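Local coordinates for protein glucose-6-phosphate isomerase (Thermus thermophilus, PDB 1ZZG) that probably catalyses the reversible isomerization of glucose 6-phosphate to fructose 6-phosphate, a step shared by glycolysis and gluconeogenesis, at residues 72-77 with 127-132. Residues are numbered along the deposited sequence; the frame is centred on the assembly and turned at random.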
ATOM      1  N   ILE A  72      15.948  -9.591  -4.035  1.00 23.89           N
ATOM      2  CA  ILE A  72      16.583  -8.547  -3.243  1.00 22.05           C
ATOM      3  C   ILE A  72      16.694  -7.333  -4.155  1.00 23.41           C
ATOM      4  O   ILE A  72      17.549  -7.282  -5.045  1.00 24.04           O
ATOM      5  CB  ILE A  72      17.994  -8.963  -2.753  1.00 22.13           C
ATOM      6  CG1 ILE A  72      17.921 -10.307  -2.015  1.00 19.54           C
ATOM      7  CG2 ILE A  72      18.553  -7.878  -1.831  1.00 20.37           C
ATOM      8  CD1 ILE A  72      19.232 -10.761  -1.359  1.00 21.44           C
ATOM      9  N   GLY A  73      15.806  -6.366  -3.947  1.00 21.49           N
ATOM     10  CA  GLY A  73      15.809  -5.179  -4.780  1.00 21.22           C
ATOM     11  C   GLY A  73      14.851  -4.158  -4.212  1.00 20.83           C
ATOM     12  O   GLY A  73      13.964  -4.494  -3.420  1.00 21.43           O
ATOM     13  N   ILE A  74      15.001  -2.911  -4.634  1.00 21.45           N
ATOM     14  CA  ILE A  74      14.154  -1.867  -4.096  1.00 21.65           C
ATOM     15  C   ILE A  74      13.759  -0.844  -5.159  1.00 23.46           C
ATOM     16  O   ILE A  74      14.444  -0.684  -6.167  1.00 22.84           O
ATOM     17  CB  ILE A  74      14.892  -1.198  -2.913  1.00 22.15           C
ATOM     18  CG1 ILE A  74      13.909  -0.437  -2.025  1.00 20.81           C
ATOM     19  CG2 ILE A  74      15.991  -0.281  -3.430  1.00 22.26           C
ATOM     20  CD1 ILE A  74      14.529  -0.021  -0.706  1.00 21.83           C
ATOM     21  N   GLY A  75      12.637  -0.165  -4.939  1.00 23.87           N
ATOM     22  CA  GLY A  75      12.183   0.822  -5.898  1.00 23.23           C
ATOM     23  C   GLY A  75      11.893   0.228  -7.267  1.00 24.57           C
ATOM     24  O   GLY A  75      11.052  -0.658  -7.405  1.00 23.90           O
ATOM     25  N   GLY A  76      12.595   0.717  -8.283  1.00 24.18           N
ATOM     26  CA  GLY A  76      12.381   0.228  -9.632  1.00 25.41           C
ATOM     27  C   GLY A  76      12.693  -1.248  -9.805  1.00 27.36           C
ATOM     28  O   GLY A  76      12.204  -1.882 -10.735  1.00 28.97           O
ATOM     29  N   SER A  77      13.495  -1.801  -8.904  1.00 25.61           N
ATOM     30  CA  SER A  77      13.863  -3.210  -8.989  1.00 26.37           C
ATOM     31  C   SER A  77      12.930  -4.119  -8.192  1.00 25.18           C
ATOM     32  O   SER A  77      13.143  -5.331  -8.130  1.00 25.30           O
ATOM     33  CB  SER A  77      15.300  -3.398  -8.503  1.00 25.97           C
ATOM     34  OG  SER A  77      16.206  -2.687  -9.323  1.00 29.34           O
ATOM     35  N   GLY A 127      23.717  -1.334  -9.584  1.00 27.05           N
ATOM     36  CA  GLY A 127      24.425  -2.420  -8.938  1.00 27.65           C
ATOM     37  C   GLY A 127      25.026  -2.012  -7.603  1.00 29.11           C
ATOM     38  O   GLY A 127      25.646  -2.828  -6.924  1.00 30.45           O
ATOM     39  N   SER A 128      24.834  -0.757  -7.211  1.00 27.69           N
ATOM     40  CA  SER A 128      25.394  -0.283  -5.952  1.00 29.58           C
ATOM     41  C   SER A 128      24.370   0.219  -4.934  1.00 28.60           C
ATOM     42  O   SER A 128      24.745   0.812  -3.927  1.00 28.64           O
ATOM     43  CB  SER A 128      26.419   0.824  -6.225  1.00 30.24           C
ATOM     44  OG  SER A 128      25.788   1.995  -6.716  1.00 32.58           O
ATOM     45  N   THR A 129      23.087  -0.012  -5.181  1.00 26.33           N
ATOM     46  CA  THR A 129      22.059   0.445  -4.247  1.00 27.05           C
ATOM     47  C   THR A 129      22.329  -0.124  -2.857  1.00 25.92           C
ATOM     48  O   THR A 129      22.387  -1.335  -2.676  1.00 27.33           O
ATOM     49  CB  THR A 129      20.664   0.029  -4.729  1.00 28.76           C
ATOM     50  OG1 THR A 129      20.407   0.651  -5.992  1.00 29.35           O
ATOM     51  CG2 THR A 129      19.595   0.461  -3.729  1.00 27.94           C
ATOM     52  N   ALA A 130      22.489   0.764  -1.881  1.00 26.72           N
ATOM     53  CA  ALA A 130      22.810   0.372  -0.509  1.00 26.26           C
ATOM     54  C   ALA A 130      21.984  -0.770   0.084  1.00 26.10           C
ATOM     55  O   ALA A 130      22.538  -1.780   0.526  1.00 26.17           O
ATOM     56  CB  ALA A 130      22.734   1.597   0.403  1.00 26.43           C
ATOM     57  N   GLU A 131      20.666  -0.614   0.094  1.00 24.97           N
ATOM     58  CA  GLU A 131      19.780  -1.627   0.668  1.00 24.31           C
ATOM     59  C   GLU A 131      19.967  -3.016   0.073  1.00 24.64           C
ATOM     60  O   GLU A 131      19.948  -4.021   0.789  1.00 24.07           O
ATOM     61  CB  GLU A 131      18.308  -1.195   0.518  1.00 23.93           C
ATOM     62  CG  GLU A 131      17.969   0.102   1.246  1.00 22.56           C
ATOM     63  CD  GLU A 131      18.093   1.328   0.362  1.00 25.73           C
ATOM     64  OE1 GLU A 131      18.932   1.325  -0.565  1.00 24.25           O
ATOM     65  OE2 GLU A 131      17.353   2.304   0.607  1.00 24.50           O
ATOM     66  N   THR A 132      20.153  -3.060  -1.241  1.00 23.99           N
ATOM     67  CA  THR A 132      20.325  -4.309  -1.968  1.00 24.22           C
ATOM     68  C   THR A 132      21.680  -4.971  -1.696  1.00 25.10           C
ATOM     69  O   THR A 132      21.778  -6.201  -1.620  1.00 23.32           O
ATOM     70  CB  THR A 132      20.144  -4.052  -3.479  1.00 25.77           C
ATOM     71  OG1 THR A 132      18.856  -3.457  -3.693  1.00 25.41           O
ATOM     72  CG2 THR A 132      20.239  -5.341  -4.276  1.00 23.15           C
TER
HETATM   73  O   HOH W   1      17.781  -2.532  -6.092  1.00 21.80           O
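T132, in the first turn of helix 130-147, packs against the backbone of I72 and G73. Its methyl CG2 is anti to the backbone N (chi1 -56° for OG1), which sets it against the I72 carbonyl oxygen, T132 CG2 to I72 O being 3.4 Å, and beside the I72 methyl CG2. The hydroxyl faces the next residues of that segment, T132 OG1 lying 3.7 Å from G73 CA. The two branches of I74 complete the tight, buried part of the contact by reaching different residues. I74 CG2 meets the T129 methyl CG2 at 3.7 Å, while I74 CD1 lies against the bent chain of E131, 3.9 Å from E131 OE2, the two side chains crossing at about a right angle. That carboxylate oxygen is hydrogen-bonded to H293 of the second subunit, a residue that also packs on I74 and T129.

The loose side is confined to the step between T132 OG1 and I74 N, which stay 4.0 Å apart. One water joins them: it accepts from I74 N at 3.2 Å and lies 2.8 Å from T132 OG1. With no direct hydrogen bond between the segments, this bridge is their polar link.

The contact joins the loop after strand 68-72, which leads into helix 79-88, to the start of helix 130-147, which follows the neighbouring strand 118-124 of the parallel sheet in this SIS fold.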